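CRISPR-associated protein, Cse2 family (Thermobifida fusca, PDB 4H79) probably binds nucleic acid as the CasB (Cse2) subunit of the type I-E CRISPR Cascade complex, which uses CRISPR RNA to recognise foreign DNA. Local coordinates at residues A[29-35]-A[102-108]; A[97-102]-A[155-160]; A[114-119]-A[190-195]. Residue numbers count along the deposited sequence, not the author numbering.

In the fold
All three contacts belong to one all-helical chain. Contacts 1 and 2 (centres 12 Å apart) lie on the same side of the chain's centre and share Arg-102: the loop after helix 80-99 meets the end of helix 16-33 in contact 1, and the helix end and the turn after it meet the end of helix 144-160 in contact 2. Their segments alternate in sequence, as do those of contacts 2 and 3. Contact 3 (centre 18 Å from that of contact 2) pairs helix 114-119 with helix 180-195, yet Leu-158 of contact 2 packs on Ala-117. Contacts 1 and 3 (centres 24 Å apart) do not touch. Together they connect helix 16-33 to helix 180-195 through helices 80-99 and 144-160.

Contact 1 (A[29-35]-A[102-108]); sequences QEGYRLD and RRDDRMH. With EDO (1,2-ethanediol), chain C.
Gln-29 (chi1 and chi2 t) reads the backbone of His-108 both ways: His-108 N donates to Gln-29 OE1 (3.0 Å) and Gln-29 NE2 to His-108 O (3.1 Å), which also accepts from ethanediol O2 (2.7 Å). Next to it, Glu-30 OE2 forms a salt bridge with Arg-33 NH2, one turn on (2.7 Å). Glu-30 OE1 reaches Arg-106 NH2 in a long one (3.9 Å), and water 1 joins it to Arg-106 NE (2.7 and 2.8 Å). The three form a salt-bridge network in which Glu-30 offsets like charges, Arg-33 NE and Arg-106 NH2 3.6 Å apart. Past the helix end, where Asp-35 (positive phi) completes a Schellman motif, Asp-35 OD1 pairs with Arg-103 NH2 (3.1 Å). The poorly ordered Arg-103 guanidinium lies over the Tyr-32 ring, an off-centre cation-pi contact (Arg-103 CZ to centroid 4.2 Å). CA atoms approach at Gln-29/Arg-106 (7.1 Å) and Arg-33/Arg-103 (6.9 Å). The irregular loop flanks the end of helix 16-33, while Tyr-32 packs against helices 37-49 and 80-99.

Contact 2 (A[97-102]-A[155-160]); sequences IHQQSR and VTLLRR
Arg-159, extended through chi1 to chi3 (all t) with chi4 near -76°, dominates this contact between two helix ends. Its side chain runs along the carbonyls at the end of helix 80-99: Arg-159 CD lies 3.4 Å from Ile-97 O and Arg-159 CG 3.1 Å from His-98 O, before the guanidinium grips Gln-100 O with both NE (2.8 Å) and NH2 (2.9 Å). One carbonyl therefore receives a forked pair of hydrogen bonds from the edge of the arginine. Gln-100 O is presented by a type II beta turn, Gln-99 to Arg-102, closed by Arg-102 N to Gln-99 O (2.9 Å); Ser-101 has the positive phi expected at its third position.

Arg-102 returns the interaction. With chi1 m, chi2 near -116° and chi3 p, its side chain folds so that NH2 donates to Arg-159 O (2.9 Å). The same NH2 sits over one face of the Arg-159 guanidinium, 3.9 Å from NH1, so two like charges lie close. The result is a helix-end junction with reciprocal arginine-to-carbonyl hydrogen bonds.

The helices come closest at His-98 and Arg-159, whose CA atoms are 5.2 Å apart. His-98 (chi1 t) brings CB to 3.6 Å from Val-155 CG1 and NE2 to 3.9 Å from Leu-158 CB, while its ND1 hydrogen-bonds to Tyr-167. Ile-97 CG2 meets Val-155 CG1 more loosely at 4.5 Å.

Here helix 144-160 is joined to the C-terminal end of helix 80-99, with Ile-97 and Gln-100 also touching Arg-47 of helix 37-49, and Gln-99 reaching helix 16-33.

Contact 3 (A[114-119]-A[190-195]); sequences LGEAVR and WGRGFH
Helix 114-119 and the last turns of helix 180-195 run in broadly the same direction, crossing at -38° with their axes only 6.5 Å apart. Trp-190 opens the contact. Its side chain, chi1 m and chi2 -9°, offers a face to Leu-114 (chi1 t, chi2 p), whose CD2 lies 3.6 Å from the centroid of the six-membered ring in a CH-pi contact; the indole NE1 is hydrogen-bonded to Gln-173. Trp-190 O meanwhile receives a CA-H...O contact from Gly-115 CA at 3.4 Å.

Gly-193, one turn further, lies against Gly-115, with their carbonyl C atoms 3.6 Å apart. A CB on either glycine would clash, on Gly-115 with Trp-190 O and on Gly-193 with the carboxylate of Glu-116, whose CD rests 3.4 Å from Gly-193 CA. A further CA-H...O contact links Glu-116 CA to Gly-193 O (3.5 Å).

At Phe-194 the backbones are nearest, its CA being 4.0 Å from that of Gly-115 and 3.3 Å from Gly-115 O. With chi1 t, its ring takes Arg-119 CD over one face, 3.7 Å from the centroid, and Val-118 CG1 at the edge, 4.0 Å from CE2. Arg-119 (chi1 t, chi2 p) then curls over so that NH1 donates to Phe-194 O (3.1 Å, nearly linear), while its NH2 hydrogen-bonds to Glu-126 O. His-195 ends the segment with ND1 4.0 Å from Arg-119 NH1.

Glycines facing each other across so short an axis distance, with CA-H...O contacts between the backbones, mark a glycine-mediated close helix crossing, here a buried contact within the all-helical fold of this Cse2 protein.

Contact 1 (A[29-35]-A[102-108])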
loop_
_atom_site.group_PDB
_atom_site.type_symbol
_atom_site.label_atom_id
_atom_site.label_comp_id
_atom_site.label_asym_id
_atom_site.label_seq_id
_atom_site.Cartn_x
_atom_site.Cartn_y
_atom_site.Cartn_z
ATOM N N GLN A 29 -7.234 9.692 6.376
ATOM C CA GLN A 29 -6.999 9.111 7.690
ATOM C C GLN A 29 -7.412 10.099 8.821
ATOM O O GLN A 29 -8.065 9.697 9.824
ATOM C CB GLN A 29 -5.487 8.767 7.859
ATOM C CG GLN A 29 -5.139 8.181 9.234
ATOM C CD GLN A 29 -3.772 7.478 9.160
ATOM O OE1 GLN A 29 -3.729 6.271 9.208
ATOM N NE2 GLN A 29 -2.657 8.243 9.036
ATOM N N GLU A 30 -7.039 11.371 8.677
ATOM C CA GLU A 30 -7.411 12.371 9.717
ATOM C C GLU A 30 -8.944 12.554 9.730
ATOM O O GLU A 30 -9.581 12.644 10.794
ATOM C CB GLU A 30 -6.664 13.688 9.371
ATOM C CG GLU A 30 -7.034 14.859 10.223
ATOM C CD GLU A 30 -6.619 14.664 11.678
ATOM O OE1 GLU A 30 -5.976 13.615 12.030
ATOM O OE2 GLU A 30 -6.933 15.571 12.455
ATOM N N GLY A 31 -9.556 12.584 8.541
ATOM C CA GLY A 31 -11.044 12.673 8.428
ATOM C C GLY A 31 -11.685 11.430 9.119
ATOM O O GLY A 31 -12.664 11.568 9.861
ATOM N N TYR A 32 -11.118 10.231 8.946
ATOM C CA TYR A 32 -11.692 9.029 9.576
ATOM C C TYR A 32 -11.572 9.094 11.077
ATOM O O TYR A 32 -12.483 8.663 11.792
ATOM C CB TYR A 32 -10.977 7.739 9.088
ATOM C CG TYR A 32 -11.637 6.443 9.500
ATOM C CD1 TYR A 32 -12.897 6.112 9.012
ATOM C CD2 TYR A 32 -10.978 5.510 10.339
ATOM C CE1 TYR A 32 -13.517 4.933 9.353
ATOM C CE2 TYR A 32 -11.589 4.292 10.670
ATOM C CZ TYR A 32 -12.864 4.008 10.171
ATOM O OH TYR A 32 -13.556 2.837 10.461
ATOM N N ARG A 33 -10.427 9.597 11.544
ATOM C CA ARG A 33 -10.167 9.850 12.965
ATOM C C ARG A 33 -11.232 10.761 13.598
ATOM O O ARG A 33 -11.712 10.478 14.714
ATOM C CB ARG A 33 -8.772 10.476 13.189
ATOM C CG ARG A 33 -8.439 10.539 14.678
ATOM C CD ARG A 33 -7.073 11.177 14.954
ATOM N NE ARG A 33 -7.063 12.611 14.607
ATOM C CZ ARG A 33 -7.497 13.599 15.401
ATOM N NH1 ARG A 33 -7.970 13.328 16.627
ATOM N NH2 ARG A 33 -7.438 14.880 14.984
ATOM N N LEU A 34 -11.575 11.843 12.879
ATOM C CA LEU A 34 -12.659 12.775 13.258
ATOM C C LEU A 34 -14.075 12.218 12.977
ATOM O O LEU A 34 -15.044 12.892 13.239
ATOM C CB LEU A 34 -12.483 14.134 12.568
ATOM C CG LEU A 34 -11.187 14.883 13.033
ATOM C CD1 LEU A 34 -10.919 16.162 12.234
ATOM C CD2 LEU A 34 -11.142 15.170 14.551
ATOM N N ASP A 35 -14.202 11.008 12.447
ATOM C CA ASP A 35 -15.522 10.451 12.094
ATOM C C ASP A 35 -16.230 11.341 11.062
ATOM O O ASP A 35 -17.447 11.448 11.050
ATOM C CB ASP A 35 -16.397 10.234 13.348
ATOM C CG ASP A 35 -17.447 9.128 13.156
ATOM O OD1 ASP A 35 -17.252 8.178 12.348
ATOM O OD2 ASP A 35 -18.497 9.206 13.826
ATOM N N ARG A 102 -10.534 0.446 12.799
ATOM C CA ARG A 102 -9.387 0.626 13.683
ATOM C C ARG A 102 -9.492 2.065 14.121
ATOM O O ARG A 102 -9.075 2.973 13.436
ATOM C CB ARG A 102 -8.084 0.342 12.975
ATOM C CG ARG A 102 -7.826 -1.151 12.625
ATOM C CD ARG A 102 -6.597 -1.810 13.339
ATOM N NE ARG A 102 -6.995 -2.011 14.710
ATOM C CZ ARG A 102 -7.473 -3.154 15.231
ATOM N NH1 ARG A 102 -7.895 -3.176 16.493
ATOM N NH2 ARG A 102 -7.496 -4.286 14.525
ATOM N N ARG A 103 -10.115 2.249 15.270
ATOM C CA ARG A 103 -10.457 3.570 15.802
ATOM C C ARG A 103 -9.228 4.087 16.567
ATOM O O ARG A 103 -8.936 5.271 16.540
ATOM C CB ARG A 103 -11.713 3.486 16.733
ATOM C CG ARG A 103 -13.064 3.117 16.085
ATOM C CD ARG A 103 -13.083 3.442 14.593
ATOM N NE ARG A 103 -13.703 4.714 14.189
ATOM C CZ ARG A 103 -14.644 4.812 13.243
ATOM N NH1 ARG A 103 -15.077 3.715 12.623
ATOM N NH2 ARG A 103 -15.152 5.996 12.900
ATOM N N ASP A 104 -8.484 3.174 17.189
ATOM C CA ASP A 104 -7.413 3.547 18.124
ATOM C C ASP A 104 -6.136 4.073 17.493
ATOM O O ASP A 104 -5.509 4.944 18.062
ATOM C CB ASP A 104 -7.092 2.361 18.995
ATOM C CG ASP A 104 -8.328 1.582 19.329
ATOM O OD1 ASP A 104 -8.551 0.535 18.670
ATOM O OD2 ASP A 104 -9.102 2.060 20.203
ATOM N N ASP A 105 -5.765 3.576 16.317
ATOM C CA ASP A 105 -4.469 3.859 15.801
ATOM C C ASP A 105 -4.489 4.237 14.297
ATOM O O ASP A 105 -5.408 3.834 13.575
ATOM C CB ASP A 105 -3.619 2.609 15.995
ATOM C CG ASP A 105 -2.266 2.915 16.572
ATOM O OD1 ASP A 105 -1.705 4.009 16.240
ATOM O OD2 ASP A 105 -1.770 2.063 17.355
ATOM N N ARG A 106 -3.476 5.002 13.847
ATOM C CA ARG A 106 -3.305 5.254 12.420
ATOM C C ARG A 106 -2.626 4.082 11.693
ATOM O O ARG A 106 -1.482 3.708 12.032
ATOM C CB ARG A 106 -2.462 6.511 12.191
ATOM C CG ARG A 106 -3.083 7.811 12.818
ATOM C CD ARG A 106 -2.057 8.940 12.874
ATOM N NE ARG A 106 -2.721 10.229 13.193
ATOM C CZ ARG A 106 -2.861 10.761 14.418
ATOM N NH1 ARG A 106 -2.381 10.159 15.503
ATOM N NH2 ARG A 106 -3.485 11.914 14.572
ATOM N N MET A 107 -3.288 3.553 10.673
ATOM C CA MET A 107 -2.709 2.375 9.935
ATOM C C MET A 107 -1.729 2.796 8.862
ATOM O O MET A 107 -0.931 2.001 8.362
ATOM C CB MET A 107 -3.778 1.461 9.373
ATOM C CG MET A 107 -4.586 0.735 10.489
ATOM S SD MET A 107 -3.437 -0.314 11.537
ATOM C CE MET A 107 -3.144 0.635 12.995
ATOM N N HIS A 108 -1.739 4.082 8.513
ATOM C CA HIS A 108 -0.686 4.622 7.672
ATOM C C HIS A 108 0.308 5.434 8.517
ATOM O O HIS A 108 -0.073 6.472 9.087
ATOM C CB HIS A 108 -1.273 5.478 6.519
ATOM C CG HIS A 108 -0.261 6.372 5.882
ATOM N ND1 HIS A 108 0.851 5.896 5.192
ATOM C CD2 HIS A 108 -0.163 7.767 5.869
ATOM C CE1 HIS A 108 1.623 6.959 4.779
ATOM N NE2 HIS A 108 1.008 8.107 5.176
HETATM C C1 EDO C . 2.073 9.403 8.534
HETATM O O1 EDO C . 3.232 9.064 9.344
HETATM C C2 EDO C . 0.943 9.931 9.418
HETATM O O2 EDO C . 0.584 8.849 10.279
HETATM O O HOH W 1 -4.410 11.467 11.335
#

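Contact 2 (A[97-102]-A[155-160])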
loop_
_atom_site.group_PDB
_atom_site.type_symbol
_atom_site.label_atom_id
_atom_site.label_comp_id
_atom_site.label_asym_id
_atom_site.label_seq_id
_atom_site.Cartn_x
_atom_site.Cartn_y
_atom_site.Cartn_z
ATOM N N ILE A 97 -8.950 -0.982 3.441
ATOM C CA ILE A 97 -9.145 -2.295 4.099
ATOM C C ILE A 97 -8.413 -2.319 5.434
ATOM O O ILE A 97 -8.983 -2.709 6.471
ATOM C CB ILE A 97 -8.552 -3.405 3.194
ATOM C CG1 ILE A 97 -9.431 -3.578 1.941
ATOM C CG2 ILE A 97 -8.500 -4.757 3.972
ATOM C CD1 ILE A 97 -8.709 -4.330 0.850
ATOM N N HIS A 98 -7.170 -1.790 5.441
ATOM C CA HIS A 98 -6.324 -1.757 6.679
ATOM C C HIS A 98 -6.904 -0.944 7.792
ATOM O O HIS A 98 -6.931 -1.373 8.973
ATOM C CB HIS A 98 -4.927 -1.162 6.247
ATOM C CG HIS A 98 -3.820 -1.551 7.174
ATOM N ND1 HIS A 98 -2.518 -1.344 6.870
ATOM C CD2 HIS A 98 -3.871 -2.056 8.498
ATOM C CE1 HIS A 98 -1.751 -1.752 7.951
ATOM N NE2 HIS A 98 -2.590 -2.189 8.939
ATOM N N GLN A 99 -7.441 0.241 7.465
ATOM C CA GLN A 99 -7.968 1.189 8.493
ATOM C C GLN A 99 -9.351 0.826 9.074
ATOM O O GLN A 99 -9.693 1.227 10.186
ATOM C CB GLN A 99 -8.012 2.622 7.912
ATOM C CG GLN A 99 -8.238 3.703 8.985
ATOM C CD GLN A 99 -7.042 3.793 9.964
ATOM O OE1 GLN A 99 -5.918 4.118 9.559
ATOM N NE2 GLN A 99 -7.268 3.486 11.237
ATOM N N GLN A 100 -10.120 -0.016 8.380
ATOM C CA GLN A 100 -11.531 -0.188 8.717
ATOM C C GLN A 100 -11.700 -0.667 10.174
ATOM O O GLN A 100 -11.083 -1.673 10.602
ATOM C CB GLN A 100 -12.211 -1.200 7.762
ATOM C CG GLN A 100 -13.702 -1.428 8.134
ATOM C CD GLN A 100 -14.364 -2.457 7.232
ATOM O OE1 GLN A 100 -13.695 -3.382 6.704
ATOM N NE2 GLN A 100 -15.673 -2.369 7.091
ATOM N N SER A 101 -12.528 0.087 10.919
ATOM C CA SER A 101 -12.851 -0.186 12.330
ATOM C C SER A 101 -11.627 -0.140 13.254
ATOM O O SER A 101 -11.646 -0.694 14.343
ATOM C CB SER A 101 -13.536 -1.560 12.499
ATOM O OG SER A 101 -14.666 -1.616 11.650
ATOM N N ARG A 102 -10.534 0.446 12.799
ATOM C CA ARG A 102 -9.387 0.626 13.683
ATOM C C ARG A 102 -9.492 2.065 14.121
ATOM O O ARG A 102 -9.075 2.973 13.436
ATOM C CB ARG A 102 -8.084 0.342 12.975
ATOM C CG ARG A 102 -7.826 -1.151 12.625
ATOM C CD ARG A 102 -6.597 -1.810 13.339
ATOM N NE ARG A 102 -6.995 -2.011 14.710
ATOM C CZ ARG A 102 -7.473 -3.154 15.231
ATOM N NH1 ARG A 102 -7.895 -3.176 16.493
ATOM N NH2 ARG A 102 -7.496 -4.286 14.525
ATOM N N VAL A 155 -2.176 -7.468 4.228
ATOM C CA VAL A 155 -2.670 -6.282 4.957
ATOM C C VAL A 155 -3.801 -6.693 5.921
ATOM O O VAL A 155 -3.934 -6.148 6.997
ATOM C CB VAL A 155 -3.240 -5.236 3.905
ATOM C CG1 VAL A 155 -4.101 -4.172 4.522
ATOM C CG2 VAL A 155 -2.086 -4.597 3.123
ATOM N N THR A 156 -4.610 -7.675 5.528
ATOM C CA THR A 156 -5.645 -8.184 6.430
ATOM C C THR A 156 -4.990 -8.668 7.758
ATOM O O THR A 156 -5.534 -8.456 8.873
ATOM C CB THR A 156 -6.438 -9.297 5.739
ATOM O OG1 THR A 156 -7.120 -8.730 4.607
ATOM C CG2 THR A 156 -7.502 -9.798 6.616
ATOM N N LEU A 157 -3.860 -9.375 7.614
ATOM C CA LEU A 157 -3.152 -9.912 8.797
ATOM C C LEU A 157 -2.533 -8.760 9.589
ATOM O O LEU A 157 -2.605 -8.731 10.803
ATOM C CB LEU A 157 -2.076 -10.952 8.405
ATOM C CG LEU A 157 -2.580 -12.232 7.714
ATOM C CD1 LEU A 157 -1.356 -13.036 7.243
ATOM C CD2 LEU A 157 -3.456 -13.129 8.618
ATOM N N LEU A 158 -1.931 -7.789 8.870
ATOM C CA LEU A 158 -1.381 -6.618 9.575
ATOM C C LEU A 158 -2.473 -5.867 10.363
ATOM O O LEU A 158 -2.205 -5.394 11.485
ATOM C CB LEU A 158 -0.720 -5.636 8.597
ATOM C CG LEU A 158 0.480 -6.175 7.824
ATOM C CD1 LEU A 158 0.988 -5.059 6.858
ATOM C CD2 LEU A 158 1.647 -6.613 8.829
ATOM N N ARG A 159 -3.662 -5.710 9.754
ATOM C CA ARG A 159 -4.759 -5.046 10.436
ATOM C C ARG A 159 -5.125 -5.732 11.728
ATOM O O ARG A 159 -5.392 -5.063 12.745
ATOM C CB ARG A 159 -6.009 -4.988 9.488
ATOM C CG ARG A 159 -7.146 -4.259 10.151
ATOM C CD ARG A 159 -8.519 -4.438 9.416
ATOM N NE ARG A 159 -9.501 -3.938 10.374
ATOM C CZ ARG A 159 -9.896 -4.607 11.449
ATOM N NH1 ARG A 159 -9.520 -5.895 11.621
ATOM N NH2 ARG A 159 -10.729 -4.018 12.295
ATOM N N ARG A 160 -5.206 -7.077 11.707
ATOM C CA ARG A 160 -5.622 -7.862 12.910
ATOM C C ARG A 160 -4.650 -7.597 14.086
ATOM O O ARG A 160 -5.074 -7.547 15.229
ATOM C CB ARG A 160 -5.705 -9.388 12.560
ATOM C CG ARG A 160 -6.294 -10.274 13.676
ATOM C CD ARG A 160 -7.177 -11.383 13.079
ATOM N NE ARG A 160 -8.178 -11.879 14.029
ATOM C CZ ARG A 160 -7.956 -12.869 14.895
ATOM N NH1 ARG A 160 -8.930 -13.257 15.744
ATOM N NH2 ARG A 160 -6.760 -13.476 14.916
#

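Contact 3 (A[114-119]-A[190-195])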
loop_
_atom_site.group_PDB
_atom_site.type_symbol
_atom_site.label_atom_id
_atom_site.label_comp_id
_atom_site.label_asym_id
_atom_site.label_seq_id
_atom_site.Cartn_x
_atom_site.Cartn_y
_atom_site.Cartn_z
ATOM N N LEU A 114 7.074 -2.792 4.288
ATOM C CA LEU A 114 6.261 -3.999 4.304
ATOM C C LEU A 114 6.965 -5.229 4.977
ATOM O O LEU A 114 6.327 -5.986 5.716
ATOM C CB LEU A 114 5.804 -4.404 2.926
ATOM C CG LEU A 114 4.875 -5.620 2.833
ATOM C CD1 LEU A 114 3.533 -5.256 3.402
ATOM C CD2 LEU A 114 4.685 -5.974 1.337
ATOM N N GLY A 115 8.253 -5.401 4.711
ATOM C CA GLY A 115 9.028 -6.534 5.299
ATOM C C GLY A 115 9.081 -6.400 6.835
ATOM O O GLY A 115 8.816 -7.384 7.576
ATOM N N GLU A 116 9.374 -5.184 7.326
ATOM C CA GLU A 116 9.404 -4.925 8.785
ATOM C C GLU A 116 8.029 -5.193 9.406
ATOM O O GLU A 116 7.946 -5.775 10.495
ATOM C CB GLU A 116 9.772 -3.482 9.110
ATOM C CG GLU A 116 11.219 -3.147 8.737
ATOM C CD GLU A 116 11.381 -2.628 7.260
ATOM O OE1 GLU A 116 10.602 -2.967 6.293
ATOM O OE2 GLU A 116 12.335 -1.864 7.064
ATOM N N ALA A 117 6.965 -4.726 8.752
ATOM C CA ALA A 117 5.592 -4.922 9.288
ATOM C C ALA A 117 5.258 -6.380 9.347
ATOM O O ALA A 117 4.715 -6.898 10.373
ATOM C CB ALA A 117 4.559 -4.161 8.416
ATOM N N VAL A 118 5.527 -7.079 8.260
ATOM C CA VAL A 118 5.178 -8.541 8.225
ATOM C C VAL A 118 5.965 -9.330 9.325
ATOM O O VAL A 118 5.446 -10.241 9.969
ATOM C CB VAL A 118 5.469 -9.126 6.802
ATOM C CG1 VAL A 118 5.449 -10.670 6.832
ATOM C CG2 VAL A 118 4.424 -8.569 5.814
ATOM N N ARG A 119 7.216 -8.974 9.529
ATOM C CA ARG A 119 8.054 -9.667 10.540
ATOM C C ARG A 119 7.419 -9.558 11.971
ATOM O O ARG A 119 7.539 -10.489 12.764
ATOM C CB ARG A 119 9.477 -9.082 10.553
ATOM C CG ARG A 119 10.415 -9.902 11.479
ATOM C CD ARG A 119 10.530 -11.319 10.912
ATOM N NE ARG A 119 11.182 -12.322 11.797
ATOM C CZ ARG A 119 12.489 -12.625 11.835
ATOM N NH1 ARG A 119 13.355 -11.991 11.073
ATOM N NH2 ARG A 119 12.948 -13.572 12.669
ATOM N N TRP A 190 12.020 -5.604 0.566
ATOM C CA TRP A 190 11.107 -6.332 1.478
ATOM C C TRP A 190 11.858 -7.406 2.248
ATOM O O TRP A 190 11.631 -7.578 3.456
ATOM C CB TRP A 190 9.966 -6.976 0.713
ATOM C CG TRP A 190 8.956 -6.010 0.129
ATOM C CD1 TRP A 190 8.866 -4.643 0.347
ATOM C CD2 TRP A 190 7.856 -6.328 -0.791
ATOM N NE1 TRP A 190 7.800 -4.097 -0.335
ATOM C CE2 TRP A 190 7.149 -5.054 -1.042
ATOM C CE3 TRP A 190 7.398 -7.495 -1.398
ATOM C CZ2 TRP A 190 6.054 -4.967 -1.890
ATOM C CZ3 TRP A 190 6.307 -7.401 -2.257
ATOM C CH2 TRP A 190 5.642 -6.153 -2.490
ATOM N N GLY A 191 12.724 -8.165 1.546
ATOM C CA GLY A 191 13.587 -9.191 2.149
ATOM C C GLY A 191 14.430 -8.620 3.265
ATOM O O GLY A 191 14.441 -9.172 4.376
ATOM N N ARG A 192 15.123 -7.517 2.976
ATOM C CA ARG A 192 15.974 -6.826 3.949
ATOM C C ARG A 192 15.151 -6.356 5.156
ATOM O O ARG A 192 15.568 -6.567 6.308
ATOM C CB ARG A 192 16.697 -5.645 3.283
ATOM C CG ARG A 192 18.073 -5.312 3.840
ATOM C CD ARG A 192 18.852 -4.318 2.963
ATOM N NE ARG A 192 18.004 -3.186 2.558
ATOM C CZ ARG A 192 17.654 -2.868 1.298
ATOM N NH1 ARG A 192 16.844 -1.826 1.105
ATOM N NH2 ARG A 192 18.103 -3.572 0.235
ATOM N N GLY A 193 13.988 -5.754 4.925
ATOM C CA GLY A 193 13.195 -5.256 6.036
ATOM C C GLY A 193 12.670 -6.370 6.898
ATOM O O GLY A 193 12.581 -6.250 8.113
ATOM N N PHE A 194 12.332 -7.491 6.282
ATOM C CA PHE A 194 11.855 -8.656 7.065
ATOM C C PHE A 194 12.927 -9.175 8.088
ATOM O O PHE A 194 12.627 -9.544 9.241
ATOM C CB PHE A 194 11.494 -9.748 6.075
ATOM C CG PHE A 194 10.925 -10.997 6.722
ATOM C CD1 PHE A 194 11.767 -12.101 7.074
ATOM C CD2 PHE A 194 9.566 -11.079 6.973
ATOM C CE1 PHE A 194 11.221 -13.263 7.670
ATOM C CE2 PHE A 194 9.018 -12.227 7.531
ATOM C CZ PHE A 194 9.840 -13.322 7.897
ATOM N N HIS A 195 14.189 -9.147 7.682
ATOM C CA HIS A 195 15.313 -9.639 8.558
ATOM C C HIS A 195 15.998 -8.552 9.372
ATOM O O HIS A 195 16.857 -8.869 10.171
ATOM C CB HIS A 195 16.328 -10.461 7.725
ATOM C CG HIS A 195 15.730 -11.717 7.137
ATOM N ND1 HIS A 195 15.515 -12.842 7.874
ATOM C CD2 HIS A 195 15.295 -12.003 5.844
ATOM C CE1 HIS A 195 14.944 -13.789 7.089
ATOM N NE2 HIS A 195 14.816 -13.268 5.836
#